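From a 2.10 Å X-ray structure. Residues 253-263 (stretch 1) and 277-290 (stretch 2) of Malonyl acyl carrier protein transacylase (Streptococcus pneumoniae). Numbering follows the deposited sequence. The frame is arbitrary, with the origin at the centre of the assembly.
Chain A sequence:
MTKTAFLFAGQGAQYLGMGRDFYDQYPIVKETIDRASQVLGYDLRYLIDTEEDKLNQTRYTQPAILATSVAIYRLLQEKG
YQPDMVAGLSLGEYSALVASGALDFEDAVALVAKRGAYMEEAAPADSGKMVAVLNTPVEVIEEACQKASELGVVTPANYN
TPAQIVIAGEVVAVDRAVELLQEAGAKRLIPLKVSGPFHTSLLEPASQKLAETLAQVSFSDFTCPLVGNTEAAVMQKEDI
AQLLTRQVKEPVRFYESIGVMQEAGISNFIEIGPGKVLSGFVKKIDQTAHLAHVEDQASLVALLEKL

Stretch 1, residues 253-263: RFYESIGVMQE
Stretch 2 277-290: VLSGFVKKIDQTAH

How are the two segments laid against each other? Stretch 1 is helical from Phe254 to Glu263, with Arg253 at the N-cap; stretch 2 is helical from Val277 to Ile285. Their axes approach to 10.5 Å and cross at -69°, and the contact buries 411 Å² over both sides; it runs from Leu278 to Ala289 along stretch 2. The CA atoms of Tyr255 and Ile285 lie 6.7 Å apart, those of Ile258 and Val282 7.4 Å, and those of Gln262 and Ala289 9.0 Å.

What does the first part of stretch 2 offer to the partner helix? It makes a pocket for Phe254, whose CA-to-CB bond points toward stretch 2 (chi1 t, chi2 -105°) and whose side chain sits as a knob among Leu278, Phe281, Val282 and Ile285. Leu278 (chi1 m, chi2 t) leaves its backbone sideways; its CB is 3.8 Å from Phe254 CZ, and its CD2 lies over one face of the ring, 4.2 Å from the centroid of the Phe254 ring, in a CH-pi contact. One turn on, Phe281 (chi1 m, chi2 159°) brings CB to 3.6 Å from Phe254 CE1. The two phenyl rings meet obliquely, with planes at 59° and centroids 5.7 Å apart.

How do Val282 and Ile285 extend this packing? Val282 (chi1 t) places CG2 at the edge of the aromatic ring, 3.8 Å from Phe254 CE1, and the same methyl is 3.5 Å from Ile258 CD1. Ile258 is m at both chi1 and chi2. Ile285 (chi1 m, chi2 t) answers with a knob of its own, sitting among Phe254, Tyr255, Ile258 and Gln262. Ile285 CD1 is 3.7 Å from Tyr255 CB, 3.8 Å from Ile258 CG1 and 4.1 Å from Phe254 CE1. Tyr255 (chi1 p) contributes here through CB, since the end of its side chain leads away.

Where does polar bonding enter? It comes just past the helix, at Asp286, the first residue to leave helical phi/psi (-153/93). With chi1 t and chi2 7°, Asp286 accepts a hydrogen bond at OD2 from Gln262 NE2, 2.8 Å away; the CA-to-CB bond of Gln262 (chi1 m, chi2 t, chi3 -77°) points toward stretch 2. Asp286 OD1 faces its own loop, accepting from Thr288 N at 2.9 Å and Thr288 OG1 at 2.6 Å. The chain makes a type I turn from Asp286 to Ala289, closed by Ala289 N to Asp286 O at 3.0 Å, and Ala289 CB comes within 4.3 Å of Gln262 NE2.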

ATOM      1  N   ARG A 253       1.768   8.369   4.680  1.00 23.35           N
ATOM      2  CA  ARG A 253       1.013   9.604   4.854  1.00 23.64           C
ATOM      3  C   ARG A 253       0.024   9.688   3.704  1.00 23.73           C
ATOM      4  O   ARG A 253       0.273  10.362   2.681  1.00 23.69           O
ATOM      5  CB  ARG A 253       1.951  10.822   4.934  1.00 23.41           C
ATOM      6  CG  ARG A 253       2.826  10.809   6.155  1.00 24.70           C
ATOM      7  CD  ARG A 253       3.745  12.059   6.226  1.00 26.62           C
ATOM      8  NE  ARG A 253       4.531  12.053   7.471  1.00 27.72           N
ATOM      9  CZ  ARG A 253       4.111  12.514   8.669  1.00 29.05           C
ATOM     10  NH1 ARG A 253       2.894  13.059   8.836  1.00 27.97           N
ATOM     11  NH2 ARG A 253       4.920  12.421   9.722  1.00 26.78           N
ATOM     12  N   PHE A 254      -1.089   8.960   3.867  1.00 23.05           N
ATOM     13  CA  PHE A 254      -2.049   8.823   2.774  1.00 22.94           C
ATOM     14  C   PHE A 254      -2.835  10.122   2.513  1.00 22.64           C
ATOM     15  O   PHE A 254      -2.863  10.579   1.379  1.00 22.66           O
ATOM     16  CB  PHE A 254      -2.999   7.611   2.970  1.00 21.82           C
ATOM     17  CG  PHE A 254      -3.900   7.350   1.771  1.00 21.64           C
ATOM     18  CD1 PHE A 254      -5.255   7.688   1.818  1.00 20.30           C
ATOM     19  CD2 PHE A 254      -3.374   6.788   0.591  1.00 21.48           C
ATOM     20  CE1 PHE A 254      -6.085   7.458   0.748  1.00 19.23           C
ATOM     21  CE2 PHE A 254      -4.183   6.574  -0.539  1.00 20.96           C
ATOM     22  CZ  PHE A 254      -5.561   6.902  -0.462  1.00 21.19           C
ATOM     23  N   TYR A 255      -3.447  10.721   3.541  1.00 22.88           N
ATOM     24  CA  TYR A 255      -4.337  11.879   3.275  1.00 23.55           C
ATOM     25  C   TYR A 255      -3.587  13.081   2.748  1.00 24.23           C
ATOM     26  O   TYR A 255      -4.096  13.807   1.900  1.00 23.89           O
ATOM     27  CB  TYR A 255      -5.260  12.237   4.453  1.00 23.73           C
ATOM     28  CG  TYR A 255      -4.607  12.666   5.761  1.00 23.85           C
ATOM     29  CD1 TYR A 255      -4.529  11.781   6.843  1.00 24.51           C
ATOM     30  CD2 TYR A 255      -4.116  13.974   5.930  1.00 25.14           C
ATOM     31  CE1 TYR A 255      -3.967  12.166   8.059  1.00 25.60           C
ATOM     32  CE2 TYR A 255      -3.550  14.374   7.135  1.00 26.93           C
ATOM     33  CZ  TYR A 255      -3.484  13.462   8.195  1.00 26.74           C
ATOM     34  OH  TYR A 255      -2.933  13.834   9.378  1.00 27.44           O
ATOM     35  N   GLU A 256      -2.350  13.259   3.231  1.00 24.87           N
ATOM     36  CA  GLU A 256      -1.499  14.341   2.721  1.00 24.88           C
ATOM     37  C   GLU A 256      -1.203  14.121   1.263  1.00 23.36           C
ATOM     38  O   GLU A 256      -1.183  15.081   0.492  1.00 22.90           O
ATOM     39  CB  GLU A 256      -0.185  14.375   3.464  1.00 26.10           C
ATOM     40  CG  GLU A 256      -0.322  14.884   4.887  1.00 32.02           C
ATOM     41  CD  GLU A 256       0.909  14.551   5.678  1.00 37.51           C
ATOM     42  OE1 GLU A 256       0.765  13.826   6.732  1.00 39.81           O
ATOM     43  OE2 GLU A 256       2.000  14.977   5.186  1.00 37.73           O
ATOM     44  N   SER A 257      -0.959  12.861   0.891  1.00 21.88           N
ATOM     45  CA  SER A 257      -0.763  12.502  -0.511  1.00 21.12           C
ATOM     46  C   SER A 257      -2.004  12.806  -1.386  1.00 21.63           C
ATOM     47  O   SER A 257      -1.860  13.246  -2.532  1.00 21.40           O
ATOM     48  CB  SER A 257      -0.364  11.026  -0.637  1.00 20.86           C
ATOM     49  OG  SER A 257       0.815  10.805   0.101  1.00 20.40           O
ATOM     50  N   ILE A 258      -3.199  12.533  -0.864  1.00 22.00           N
ATOM     51  CA  ILE A 258      -4.447  12.835  -1.583  1.00 22.62           C
ATOM     52  C   ILE A 258      -4.607  14.360  -1.748  1.00 23.77           C
ATOM     53  O   ILE A 258      -5.106  14.838  -2.779  1.00 25.56           O
ATOM     54  CB  ILE A 258      -5.701  12.264  -0.879  1.00 21.42           C
ATOM     55  CG1 ILE A 258      -5.694  10.730  -0.807  1.00 19.97           C
ATOM     56  CG2 ILE A 258      -6.975  12.712  -1.650  1.00 22.38           C
ATOM     57  CD1 ILE A 258      -5.745  10.031  -2.177  1.00 19.37           C
ATOM     58  N   GLY A 259      -4.187  15.115  -0.739  1.00 24.03           N
ATOM     59  CA  GLY A 259      -4.110  16.605  -0.834  1.00 24.83           C
ATOM     60  C   GLY A 259      -3.162  17.173  -1.899  1.00 25.35           C
ATOM     61  O   GLY A 259      -3.510  18.118  -2.583  1.00 26.06           O
ATOM     62  N   VAL A 260      -1.959  16.602  -2.042  1.00 25.05           N
ATOM     63  CA  VAL A 260      -1.093  16.872  -3.178  1.00 25.15           C
ATOM     64  C   VAL A 260      -1.771  16.580  -4.540  1.00 25.27           C
ATOM     65  O   VAL A 260      -1.630  17.385  -5.493  1.00 26.11           O
ATOM     66  CB  VAL A 260       0.270  16.096  -3.074  1.00 25.54           C
ATOM     67  CG1 VAL A 260       1.050  16.118  -4.402  1.00 25.77           C
ATOM     68  CG2 VAL A 260       1.141  16.667  -1.924  1.00 26.83           C
ATOM     69  N   MET A 261      -2.472  15.447  -4.669  1.00 23.64           N
ATOM     70  CA  MET A 261      -3.177  15.200  -5.920  1.00 23.77           C
ATOM     71  C   MET A 261      -4.333  16.219  -6.163  1.00 23.66           C
ATOM     72  O   MET A 261      -4.487  16.712  -7.258  1.00 22.80           O
ATOM     73  CB  MET A 261      -3.680  13.740  -6.023  1.00 23.68           C
ATOM     74  CG  MET A 261      -2.592  12.720  -5.846  1.00 24.88           C
ATOM     75  SD  MET A 261      -3.290  11.103  -5.660  1.00 29.49           S
ATOM     76  CE  MET A 261      -2.227  10.162  -6.695  1.00 25.33           C
ATOM     77  N   GLN A 262      -5.138  16.524  -5.155  1.00 25.46           N
ATOM     78  CA  GLN A 262      -6.193  17.567  -5.303  1.00 27.77           C
ATOM     79  C   GLN A 262      -5.608  18.933  -5.672  1.00 29.26           C
ATOM     80  O   GLN A 262      -6.108  19.575  -6.594  1.00 29.84           O
ATOM     81  CB  GLN A 262      -7.094  17.662  -4.064  1.00 27.67           C
ATOM     82  CG  GLN A 262      -7.689  16.309  -3.770  1.00 28.52           C
ATOM     83  CD  GLN A 262      -8.807  16.381  -2.812  1.00 28.14           C
ATOM     84  OE1 GLN A 262      -8.592  16.522  -1.617  1.00 28.86           O
ATOM     85  NE2 GLN A 262     -10.037  16.301  -3.336  1.00 28.11           N
ATOM     86  N   GLU A 263      -4.526  19.339  -5.013  1.00 29.94           N
ATOM     87  CA  GLU A 263      -3.771  20.524  -5.481  1.00 32.03           C
ATOM     88  C   GLU A 263      -3.232  20.406  -6.912  1.00 32.16           C
ATOM     89  O   GLU A 263      -3.189  21.421  -7.614  1.00 32.02           O
ATOM     90  CB  GLU A 263      -2.629  20.898  -4.534  1.00 32.39           C
ATOM     91  CG  GLU A 263      -3.060  21.624  -3.276  1.00 38.22           C
ATOM     92  CD  GLU A 263      -3.523  23.093  -3.532  1.00 42.37           C
ATOM     93  OE1 GLU A 263      -4.626  23.430  -3.043  1.00 45.54           O
ATOM     94  OE2 GLU A 263      -2.813  23.882  -4.218  1.00 41.62           O
ATOM     95  N   VAL A 277     -10.197  -0.414  -0.077  1.00 22.53           N
ATOM     96  CA  VAL A 277      -9.712   0.243   1.158  1.00 22.62           C
ATOM     97  C   VAL A 277      -9.387   1.755   0.934  1.00 22.11           C
ATOM     98  O   VAL A 277      -9.777   2.587   1.731  1.00 22.31           O
ATOM     99  CB  VAL A 277      -8.477  -0.477   1.792  1.00 22.47           C
ATOM    100  CG1 VAL A 277      -7.964   0.324   3.033  1.00 20.86           C
ATOM    101  CG2 VAL A 277      -8.791  -1.966   2.158  1.00 23.64           C
ATOM    102  N   LEU A 278      -8.646   2.085  -0.126  1.00 21.44           N
ATOM    103  CA  LEU A 278      -8.302   3.480  -0.387  1.00 21.49           C
ATOM    104  C   LEU A 278      -9.524   4.331  -0.692  1.00 22.74           C
ATOM    105  O   LEU A 278      -9.608   5.509  -0.238  1.00 23.93           O
ATOM    106  CB  LEU A 278      -7.232   3.605  -1.485  1.00 20.11           C
ATOM    107  CG  LEU A 278      -6.009   2.732  -1.188  1.00 19.87           C
ATOM    108  CD1 LEU A 278      -4.854   2.848  -2.260  1.00 16.22           C
ATOM    109  CD2 LEU A 278      -5.409   2.982   0.249  1.00 19.45           C
ATOM    110  N   SER A 279     -10.457   3.771  -1.467  1.00 23.49           N
ATOM    111  CA  SER A 279     -11.748   4.449  -1.705  1.00 25.58           C
ATOM    112  C   SER A 279     -12.458   4.871  -0.422  1.00 25.15           C
ATOM    113  O   SER A 279     -12.881   6.006  -0.318  1.00 26.06           O
ATOM    114  CB  SER A 279     -12.696   3.582  -2.538  1.00 24.94           C
ATOM    115  OG  SER A 279     -12.069   3.229  -3.745  1.00 26.13           O
ATOM    116  N   GLY A 280     -12.590   3.959   0.542  1.00 26.23           N
ATOM    117  CA  GLY A 280     -13.091   4.301   1.891  1.00 26.31           C
ATOM    118  C   GLY A 280     -12.409   5.500   2.573  1.00 26.40           C
ATOM    119  O   GLY A 280     -13.078   6.302   3.205  1.00 27.57           O
ATOM    120  N   PHE A 281     -11.077   5.586   2.466  1.00 26.33           N
ATOM    121  CA  PHE A 281     -10.264   6.699   2.956  1.00 25.95           C
ATOM    122  C   PHE A 281     -10.553   7.998   2.186  1.00 26.05           C
ATOM    123  O   PHE A 281     -10.794   9.010   2.792  1.00 25.22           O
ATOM    124  CB  PHE A 281      -8.744   6.394   2.860  1.00 26.07           C
ATOM    125  CG  PHE A 281      -8.252   5.217   3.717  1.00 25.96           C
ATOM    126  CD1 PHE A 281      -7.067   4.595   3.401  1.00 25.59           C
ATOM    127  CD2 PHE A 281      -8.942   4.772   4.840  1.00 27.31           C
ATOM    128  CE1 PHE A 281      -6.579   3.547   4.155  1.00 25.19           C
ATOM    129  CE2 PHE A 281      -8.432   3.732   5.626  1.00 27.82           C
ATOM    130  CZ  PHE A 281      -7.265   3.107   5.253  1.00 25.88           C
ATOM    131  N   VAL A 282     -10.520   7.976   0.855  1.00 27.41           N
ATOM    132  CA  VAL A 282     -10.738   9.224   0.046  1.00 28.45           C
ATOM    133  C   VAL A 282     -12.190   9.817   0.197  1.00 30.36           C
ATOM    134  O   VAL A 282     -12.420  11.035  -0.008  1.00 30.95           O
ATOM    135  CB  VAL A 282     -10.379   8.956  -1.465  1.00 28.10           C
ATOM    136  CG1 VAL A 282     -10.794  10.145  -2.367  1.00 27.98           C
ATOM    137  CG2 VAL A 282      -8.839   8.596  -1.627  1.00 26.76           C
ATOM    138  N   LYS A 283     -13.150   8.954   0.517  1.00 30.97           N
ATOM    139  CA  LYS A 283     -14.535   9.347   0.748  1.00 33.27           C
ATOM    140  C   LYS A 283     -14.632  10.167   2.043  1.00 33.05           C
ATOM    141  O   LYS A 283     -15.439  11.071   2.141  1.00 32.82           O
ATOM    142  CB  LYS A 283     -15.395   8.100   0.926  1.00 34.50           C
ATOM    143  CG  LYS A 283     -16.660   8.009   0.104  1.00 39.42           C
ATOM    144  CD  LYS A 283     -17.863   8.641   0.791  1.00 46.61           C
ATOM    145  CE  LYS A 283     -19.151   8.348   0.011  1.00 50.36           C
ATOM    146  NZ  LYS A 283     -20.095   9.474   0.161  1.00 52.52           N
ATOM    147  N   LYS A 284     -13.826   9.816   3.043  1.00 32.80           N
ATOM    148  CA  LYS A 284     -13.754  10.583   4.261  1.00 32.91           C
ATOM    149  C   LYS A 284     -12.943  11.869   4.024  1.00 32.65           C
ATOM    150  O   LYS A 284     -13.372  12.945   4.414  1.00 32.29           O
ATOM    151  CB  LYS A 284     -13.173   9.753   5.416  1.00 33.95           C
ATOM    152  CG  LYS A 284     -13.680   8.309   5.529  1.00 36.89           C
ATOM    153  CD  LYS A 284     -14.744   8.119   6.597  1.00 41.74           C
ATOM    154  CE  LYS A 284     -15.066   6.649   6.810  1.00 43.97           C
ATOM    155  NZ  LYS A 284     -15.785   6.464   8.113  1.00 46.00           N
ATOM    156  N   ILE A 285     -11.793  11.778   3.360  1.00 32.16           N
ATOM    157  CA  ILE A 285     -10.988  12.968   3.042  1.00 31.45           C
ATOM    158  C   ILE A 285     -11.806  13.977   2.276  1.00 31.61           C
ATOM    159  O   ILE A 285     -11.803  15.139   2.600  1.00 31.47           O
ATOM    160  CB  ILE A 285      -9.694  12.619   2.244  1.00 31.28           C
ATOM    161  CG1 ILE A 285      -8.804  11.706   3.110  1.00 31.63           C
ATOM    162  CG2 ILE A 285      -8.931  13.889   1.845  1.00 31.63           C
ATOM    163  CD1 ILE A 285      -7.914  10.741   2.332  1.00 28.87           C
ATOM    164  N   ASP A 286     -12.502  13.535   1.238  1.00 32.33           N
ATOM    165  CA  ASP A 286     -13.332  14.424   0.447  1.00 32.63           C
ATOM    166  C   ASP A 286     -14.497  13.634  -0.197  1.00 33.49           C
ATOM    167  O   ASP A 286     -14.360  13.086  -1.261  1.00 31.34           O
ATOM    168  CB  ASP A 286     -12.472  15.123  -0.615  1.00 32.61           C
ATOM    169  CG  ASP A 286     -13.261  16.147  -1.476  1.00 33.79           C
ATOM    170  OD1 ASP A 286     -14.454  16.431  -1.193  1.00 34.29           O
ATOM    171  OD2 ASP A 286     -12.670  16.655  -2.456  1.00 33.28           O
ATOM    172  N   GLN A 287     -15.641  13.594   0.482  1.00 36.00           N
ATOM    173  CA  GLN A 287     -16.902  13.076  -0.088  1.00 38.68           C
ATOM    174  C   GLN A 287     -17.340  13.670  -1.424  1.00 37.92           C
ATOM    175  O   GLN A 287     -18.098  13.016  -2.123  1.00 39.16           O
ATOM    176  CB  GLN A 287     -18.070  13.212   0.900  1.00 40.15           C
ATOM    177  CG  GLN A 287     -18.636  14.628   1.020  1.00 47.43           C
ATOM    178  CD  GLN A 287     -18.053  15.414   2.189  1.00 56.53           C
ATOM    179  OE1 GLN A 287     -18.550  15.311   3.330  1.00 60.68           O
ATOM    180  NE2 GLN A 287     -16.997  16.222   1.915  1.00 59.34           N
ATOM    181  N   THR A 288     -16.891  14.878  -1.784  1.00 36.37           N
ATOM    182  CA  THR A 288     -17.216  15.430  -3.122  1.00 35.88           C
ATOM    183  C   THR A 288     -16.322  14.916  -4.255  1.00 34.50           C
ATOM    184  O   THR A 288     -16.633  15.162  -5.424  1.00 34.40           O
ATOM    185  CB  THR A 288     -17.166  17.002  -3.202  1.00 36.18           C
ATOM    186  OG1 THR A 288     -15.799  17.466  -3.124  1.00 37.24           O
ATOM    187  CG2 THR A 288     -18.051  17.640  -2.112  1.00 36.01           C
ATOM    188  N   ALA A 289     -15.229  14.222  -3.919  1.00 32.29           N
ATOM    189  CA  ALA A 289     -14.312  13.703  -4.951  1.00 30.80           C
ATOM    190  C   ALA A 289     -14.966  12.568  -5.734  1.00 29.50           C
ATOM    191  O   ALA A 289     -15.640  11.697  -5.180  1.00 27.26           O
ATOM    192  CB  ALA A 289     -12.934  13.251  -4.317  1.00 30.83           C
ATOM    193  N   HIS A 290     -14.766  12.577  -7.040  1.00 30.02           N
ATOM    194  CA  HIS A 290     -15.290  11.490  -7.864  1.00 30.80           C
ATOM    195  C   HIS A 290     -14.421  10.227  -7.738  1.00 30.32           C
ATOM    196  O   HIS A 290     -13.215  10.256  -7.926  1.00 29.92           O
ATOM    197  CB  HIS A 290     -15.440  11.922  -9.329  1.00 32.05           C
ATOM    198  CG  HIS A 290     -16.340  13.107  -9.530  1.00 34.37           C
ATOM    199  ND1 HIS A 290     -17.681  13.082  -9.215  1.00 35.49           N
ATOM    200  CD2 HIS A 290     -16.090  14.340 -10.030  1.00 36.90           C
ATOM    201  CE1 HIS A 290     -18.218  14.249  -9.505  1.00 37.87           C
ATOM    202  NE2 HIS A 290     -17.271  15.031  -9.996  1.00 38.93           N
TER